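Local coordinates for protein multicopper oxidase (Pseudomonas thermotolerans, PDB 6VOW) that probably acts as a laccase-like copper oxidase, taking electrons from phenolic substrates at one copper and reducing dioxygen to water at a copper cluster, at residues G97-L102 / T127-N132; R242-D247 / A307-N312. All blocks are in the same frame, centred on the assembly; numbering follows the deposited sequence.

Interaction 1: residues G97-L102 / T127-N132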
loop_
_atom_site.group_PDB
_atom_site.type_symbol
_atom_site.label_atom_id
_atom_site.label_comp_id
_atom_site.label_asym_id
_atom_site.label_seq_id
_atom_site.Cartn_x
_atom_site.Cartn_y
_atom_site.Cartn_z
ATOM N N GLY A 97 -5.756 3.262 1.696
ATOM C CA GLY A 97 -6.193 3.764 0.421
ATOM C C GLY A 97 -7.721 4.018 0.351
ATOM O O GLY A 97 -8.223 4.700 -0.556
ATOM N N ILE A 98 -8.451 3.454 1.295
ATOM C CA ILE A 98 -9.891 3.571 1.293
ATOM C C ILE A 98 -10.264 4.918 1.824
ATOM O O ILE A 98 -9.853 5.290 2.883
ATOM C CB ILE A 98 -10.596 2.492 2.164
ATOM C CG1 ILE A 98 -10.221 1.057 1.700
ATOM C CG2 ILE A 98 -12.130 2.716 2.130
ATOM C CD1 ILE A 98 -10.509 0.852 0.286
ATOM N N ARG A 99 -11.075 5.643 1.078
ATOM C CA ARG A 99 -11.716 6.860 1.572
ATOM C C ARG A 99 -12.956 6.425 2.382
ATOM O O ARG A 99 -13.986 6.154 1.872
ATOM C CB ARG A 99 -12.092 7.749 0.411
ATOM C CG ARG A 99 -10.933 7.922 -0.552
ATOM C CD ARG A 99 -11.311 8.838 -1.687
ATOM N NE ARG A 99 -12.197 8.126 -2.610
ATOM C CZ ARG A 99 -13.294 8.614 -3.163
ATOM N NH1 ARG A 99 -13.717 9.859 -2.901
ATOM N NH2 ARG A 99 -13.988 7.842 -3.997
ATOM N N LEU A 100 -12.788 6.337 3.673
ATOM C CA LEU A 100 -13.852 5.972 4.563
ATOM C C LEU A 100 -13.945 7.063 5.610
ATOM O O LEU A 100 -13.155 7.965 5.610
ATOM C CB LEU A 100 -13.518 4.658 5.208
ATOM C CG LEU A 100 -12.023 4.405 5.538
ATOM C CD1 LEU A 100 -11.358 5.388 6.543
ATOM C CD2 LEU A 100 -11.970 3.016 6.120
ATOM N N PRO A 101 -14.961 7.021 6.481
ATOM C CA PRO A 101 -15.061 8.028 7.529
ATOM C C PRO A 101 -13.979 7.861 8.546
ATOM O O PRO A 101 -13.549 6.702 8.828
ATOM C CB PRO A 101 -16.351 7.688 8.211
ATOM C CG PRO A 101 -17.155 7.204 7.103
ATOM C CD PRO A 101 -16.218 6.304 6.344
ATOM N N LEU A 102 -13.647 8.967 9.184
ATOM C CA LEU A 102 -12.522 8.979 10.145
ATOM C C LEU A 102 -12.652 7.902 11.199
ATOM O O LEU A 102 -11.656 7.265 11.589
ATOM C CB LEU A 102 -12.511 10.269 10.881
ATOM C CG LEU A 102 -11.265 10.424 11.813
ATOM C CD1 LEU A 102 -9.949 10.509 11.065
ATOM C CD2 LEU A 102 -11.460 11.694 12.586
ATOM N N THR A 127 -16.895 0.783 0.157
ATOM C CA THR A 127 -15.797 0.844 -0.758
ATOM C C THR A 127 -16.279 1.367 -2.098
ATOM O O THR A 127 -16.820 0.600 -2.894
ATOM C CB THR A 127 -15.216 -0.566 -0.889
ATOM O OG1 THR A 127 -16.239 -1.468 -1.342
ATOM C CG2 THR A 127 -14.715 -1.086 0.451
ATOM N N GLU A 128 -16.187 2.673 -2.319
ATOM C CA GLU A 128 -16.575 3.324 -3.529
ATOM C C GLU A 128 -15.523 3.308 -4.638
ATOM O O GLU A 128 -15.870 3.753 -5.758
ATOM C CB GLU A 128 -16.952 4.807 -3.274
ATOM C CG GLU A 128 -18.053 5.014 -2.216
ATOM C CD GLU A 128 -19.470 4.645 -2.672
ATOM O OE1 GLU A 128 -19.672 4.197 -3.816
ATOM O OE2 GLU A 128 -20.410 4.814 -1.889
ATOM N N ASP A 129 -14.282 2.863 -4.328
ATOM C CA ASP A 129 -13.191 2.803 -5.291
ATOM C C ASP A 129 -12.815 1.400 -5.472
ATOM O O ASP A 129 -12.587 0.639 -4.501
ATOM C CB ASP A 129 -11.969 3.539 -4.828
ATOM C CG ASP A 129 -12.231 5.013 -4.564
ATOM O OD1 ASP A 129 -13.082 5.649 -5.194
ATOM O OD2 ASP A 129 -11.620 5.544 -3.665
ATOM N N ALA A 130 -12.806 1.032 -6.731
ATOM C CA ALA A 130 -12.357 -0.284 -7.114
ATOM C C ALA A 130 -10.887 -0.218 -7.220
ATOM O O ALA A 130 -10.305 0.847 -7.453
ATOM C CB ALA A 130 -12.932 -0.682 -8.447
ATOM N N GLY A 131 -10.312 -1.372 -7.028
ATOM C CA GLY A 131 -8.933 -1.596 -7.158
ATOM C C GLY A 131 -8.305 -2.207 -5.957
ATOM O O GLY A 131 -8.959 -2.893 -5.171
ATOM N N ASN A 132 -7.003 -1.995 -5.868
ATOM C CA ASN A 132 -6.091 -2.714 -4.953
ATOM C C ASN A 132 -5.794 -1.863 -3.795
ATOM O O ASN A 132 -5.270 -0.755 -4.004
ATOM C CB ASN A 132 -4.752 -2.963 -5.695
ATOM C CG ASN A 132 -4.965 -3.846 -6.892
ATOM O OD1 ASN A 132 -5.650 -4.894 -6.789
ATOM N ND2 ASN A 132 -4.420 -3.452 -8.031
HETATM O O HOH W 1 -14.707 4.262 -0.399
HETATM O O HOH W 2 -11.992 4.135 -1.236
#
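Arg99 and Asp129 meet side-on in a two-pronged salt bridge that ties the loop after strand 94-96 to the turn between strands 120-126 and 131-136. Arg99 sets out toward the turn from its CB. CG, beside the backbone N (chi1 -49°), only skirts the carboxylate, and CD follows at 3.9 Å from Asp129 OD2. A bend at chi3 then turns the guanidinium edge-on to the carboxylate, nearly in one plane with it. NE donates a nearly straight bond (167°) to the syn lone pair of Asp129 OD2 at 2.8 Å. At the tip, NH2 reaches Asp129 OD1 at 2.7 Å, again from the syn side but somewhat out of the carboxylate plane. The two planes are only 12° apart. NH1 looks elsewhere, toward a long, weak ion pair with Asp430, while NH2 also makes a weak hydrogen bond to Pro313 O.

Two waters add bridges. One accepts from Arg99 N and donates to Asp129 OD2 at 2.8 Å, giving that oxygen a second donor. The other joins the two backbones, donating to Arg99 O and accepting from Glu128 N at 2.9 Å. Paired nitrogens facing paired oxygens fix the rotation of both groups, and the buried Asp129 carboxylate, with one direct bond to each oxygen, is probably kept ionised by the arginine.

Interaction 2: residues R242-D247 / A307-N312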
loop_
_atom_site.group_PDB
_atom_site.type_symbol
_atom_site.label_atom_id
_atom_site.label_comp_id
_atom_site.label_asym_id
_atom_site.label_seq_id
_atom_site.Cartn_x
_atom_site.Cartn_y
_atom_site.Cartn_z
ATOM N N ARG A 242 1.329 -4.187 -19.316
ATOM C CA ARG A 242 0.743 -2.852 -19.329
ATOM C C ARG A 242 0.214 -2.487 -17.979
ATOM O O ARG A 242 -0.416 -3.240 -17.332
ATOM C CB ARG A 242 -0.395 -2.803 -20.339
ATOM C CG ARG A 242 0.138 -2.845 -21.735
ATOM C CD ARG A 242 -0.965 -3.015 -22.738
ATOM N NE ARG A 242 -0.553 -2.450 -24.006
ATOM C CZ ARG A 242 -1.039 -1.326 -24.573
ATOM N NH1 ARG A 242 -2.009 -0.588 -23.996
ATOM N NH2 ARG A 242 -0.545 -0.921 -25.752
ATOM N N LEU A 243 0.505 -1.289 -17.549
ATOM C CA LEU A 243 -0.014 -0.780 -16.354
ATOM C C LEU A 243 -1.450 -0.338 -16.624
ATOM O O LEU A 243 -1.700 0.323 -17.595
ATOM C CB LEU A 243 0.858 0.357 -15.913
ATOM C CG LEU A 243 2.270 -0.108 -15.507
ATOM C CD1 LEU A 243 3.138 1.113 -15.248
ATOM C CD2 LEU A 243 2.203 -0.963 -14.263
ATOM N N TYR A 244 -2.365 -0.752 -15.763
ATOM C CA TYR A 244 -3.774 -0.321 -15.860
ATOM C C TYR A 244 -4.256 0.491 -14.706
ATOM O O TYR A 244 -5.308 1.189 -14.808
ATOM C CB TYR A 244 -4.675 -1.511 -15.966
ATOM C CG TYR A 244 -4.918 -1.979 -17.378
ATOM C CD1 TYR A 244 -3.870 -2.398 -18.165
ATOM C CD2 TYR A 244 -6.162 -1.922 -17.931
ATOM C CE1 TYR A 244 -4.075 -2.828 -19.474
ATOM C CE2 TYR A 244 -6.406 -2.329 -19.215
ATOM C CZ TYR A 244 -5.376 -2.800 -19.970
ATOM O OH TYR A 244 -5.664 -3.191 -21.195
ATOM N N ALA A 245 -3.571 0.359 -13.584
ATOM C CA ALA A 245 -3.889 1.154 -12.411
ATOM C C ALA A 245 -2.757 1.217 -11.435
ATOM O O ALA A 245 -2.019 0.240 -11.259
ATOM C CB ALA A 245 -5.064 0.553 -11.681
ATOM N N LEU A 246 -2.717 2.335 -10.725
ATOM C CA LEU A 246 -1.675 2.606 -9.687
ATOM C C LEU A 246 -2.307 3.057 -8.382
ATOM O O LEU A 246 -3.097 4.082 -8.341
ATOM C CB LEU A 246 -0.720 3.665 -10.157
ATOM C CG LEU A 246 -0.261 3.673 -11.588
ATOM C CD1 LEU A 246 0.506 4.992 -11.895
ATOM C CD2 LEU A 246 0.551 2.421 -11.872
ATOM N N ASP A 247 -2.006 2.275 -7.335
ATOM C CA ASP A 247 -2.406 2.596 -5.977
ATOM C C ASP A 247 -3.944 2.703 -5.957
ATOM O O ASP A 247 -4.526 3.644 -5.453
ATOM C CB ASP A 247 -1.686 3.878 -5.544
ATOM C CG ASP A 247 -0.153 3.808 -5.828
ATOM O OD1 ASP A 247 0.481 2.843 -5.438
ATOM O OD2 ASP A 247 0.391 4.681 -6.524
ATOM N N ALA A 307 -10.361 -2.802 -22.127
ATOM C CA ALA A 307 -10.485 -1.341 -22.124
ATOM C C ALA A 307 -9.911 -0.749 -20.794
ATOM O O ALA A 307 -9.734 -1.492 -19.815
ATOM C CB ALA A 307 -11.931 -0.972 -22.228
ATOM N N PRO A 308 -9.612 0.586 -20.777
ATOM C CA PRO A 308 -9.225 1.282 -19.550
ATOM C C PRO A 308 -10.210 0.998 -18.455
ATOM O O PRO A 308 -11.402 1.033 -18.703
ATOM C CB PRO A 308 -9.275 2.764 -19.933
ATOM C CG PRO A 308 -9.020 2.780 -21.433
ATOM C CD PRO A 308 -9.285 1.380 -21.985
ATOM N N LEU A 309 -9.739 0.691 -17.259
ATOM C CA LEU A 309 -10.627 0.641 -16.106
ATOM C C LEU A 309 -11.312 2.004 -15.935
ATOM O O LEU A 309 -10.678 3.071 -16.123
ATOM C CB LEU A 309 -9.867 0.192 -14.861
ATOM C CG LEU A 309 -9.288 -1.238 -14.998
ATOM C CD1 LEU A 309 -8.176 -1.473 -13.956
ATOM C CD2 LEU A 309 -10.364 -2.287 -14.834
ATOM N N PRO A 310 -12.618 2.000 -15.653
ATOM C CA PRO A 310 -13.301 3.261 -15.367
ATOM C C PRO A 310 -12.754 3.965 -14.125
ATOM O O PRO A 310 -12.463 3.349 -13.090
ATOM C CB PRO A 310 -14.715 2.843 -15.109
ATOM C CG PRO A 310 -14.724 1.319 -15.002
ATOM C CD PRO A 310 -13.496 0.793 -15.543
ATOM N N ALA A 311 -12.632 5.278 -14.228
ATOM C CA ALA A 311 -12.142 6.080 -13.124
ATOM C C ALA A 311 -12.998 5.823 -11.893
ATOM O O ALA A 311 -14.190 5.740 -11.947
ATOM C CB ALA A 311 -12.148 7.553 -13.492
ATOM N N ASN A 312 -12.357 5.640 -10.767
ATOM C CA ASN A 312 -13.044 5.794 -9.469
ATOM C C ASN A 312 -13.657 7.204 -9.254
ATOM O O ASN A 312 -13.162 8.167 -9.834
ATOM C CB ASN A 312 -12.032 5.402 -8.434
ATOM C CG ASN A 312 -11.832 3.940 -8.470
ATOM O OD1 ASN A 312 -12.796 3.224 -8.673
ATOM N ND2 ASN A 312 -10.607 3.472 -8.356
#
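Tyr244 OH hydrogen-bonds Pro306 O, and the next carbonyl along, Ala307 O, lies at the edge of the same ring, 3.5 Å from Tyr244 CE2. The tyrosine stands on strand 240-246 of the middle cupredoxin-like beta-sandwich, as expected of a three-domain laccase. Its partner, 307-312, belongs to the long connection from strand 288-296 to strand 323-329, the first strand of the next sandwich. Residues 307-312 are extended throughout, with polyproline II-like backbone angles, and no hydrogen bond joins the two segments.

Tyr244 and Ala245 both turn their CB atoms toward the connection. Neighbours in a regular strand would point to opposite faces; here both residues share Asp269 as backbone partner, and Tyr244 has a psi of -22°, consistent with a classic beta bulge. The bulge thus offers two side chains to one passing chain. Ala307 O is near the plane of the ring, so it faces the C-H rim instead of the pi face. Arg242 O lies in plane at another part of the rim, beside CD1, and Phe163 makes an edge-to-face ring contact with the tyrosine. Farther out, Arg242 forms a cation-pi pair with Trp305.

Leu309 supplies the apolar half. Its CG stands beside the backbone N (chi1 -62°), which brings one methyl, CD1, down onto the bulge, where Pro250 and Ser161 also touch the leucine. That CD1 lies 4.0 Å from Tyr244 CB and 4.4 Å from Ala245 CB, bridging the two adjacent side chains of the strand.

The two contacts follow one another along the chain, their centres 15 Å apart, yet they touch through Asn312 at the end of 307-312. Its ND2 probably hydrogen-bonds Ala130 O at 2.8 Å, and its CB packs 3.4 Å from Asp129 OD1. The connection that runs along the middle sandwich in interaction 2 thus reaches the salt-bridged turn of the first sandwich in interaction 1. Interaction 1 flanks the copper cluster: His96 immediately precedes 97-102, with His94 two residues earlier, while Trp134, His136 and His138 follow 127-132, and the Arg99 side chain is about 10 Å from a copper ion and 13 Å from the Cu-O-Cu unit.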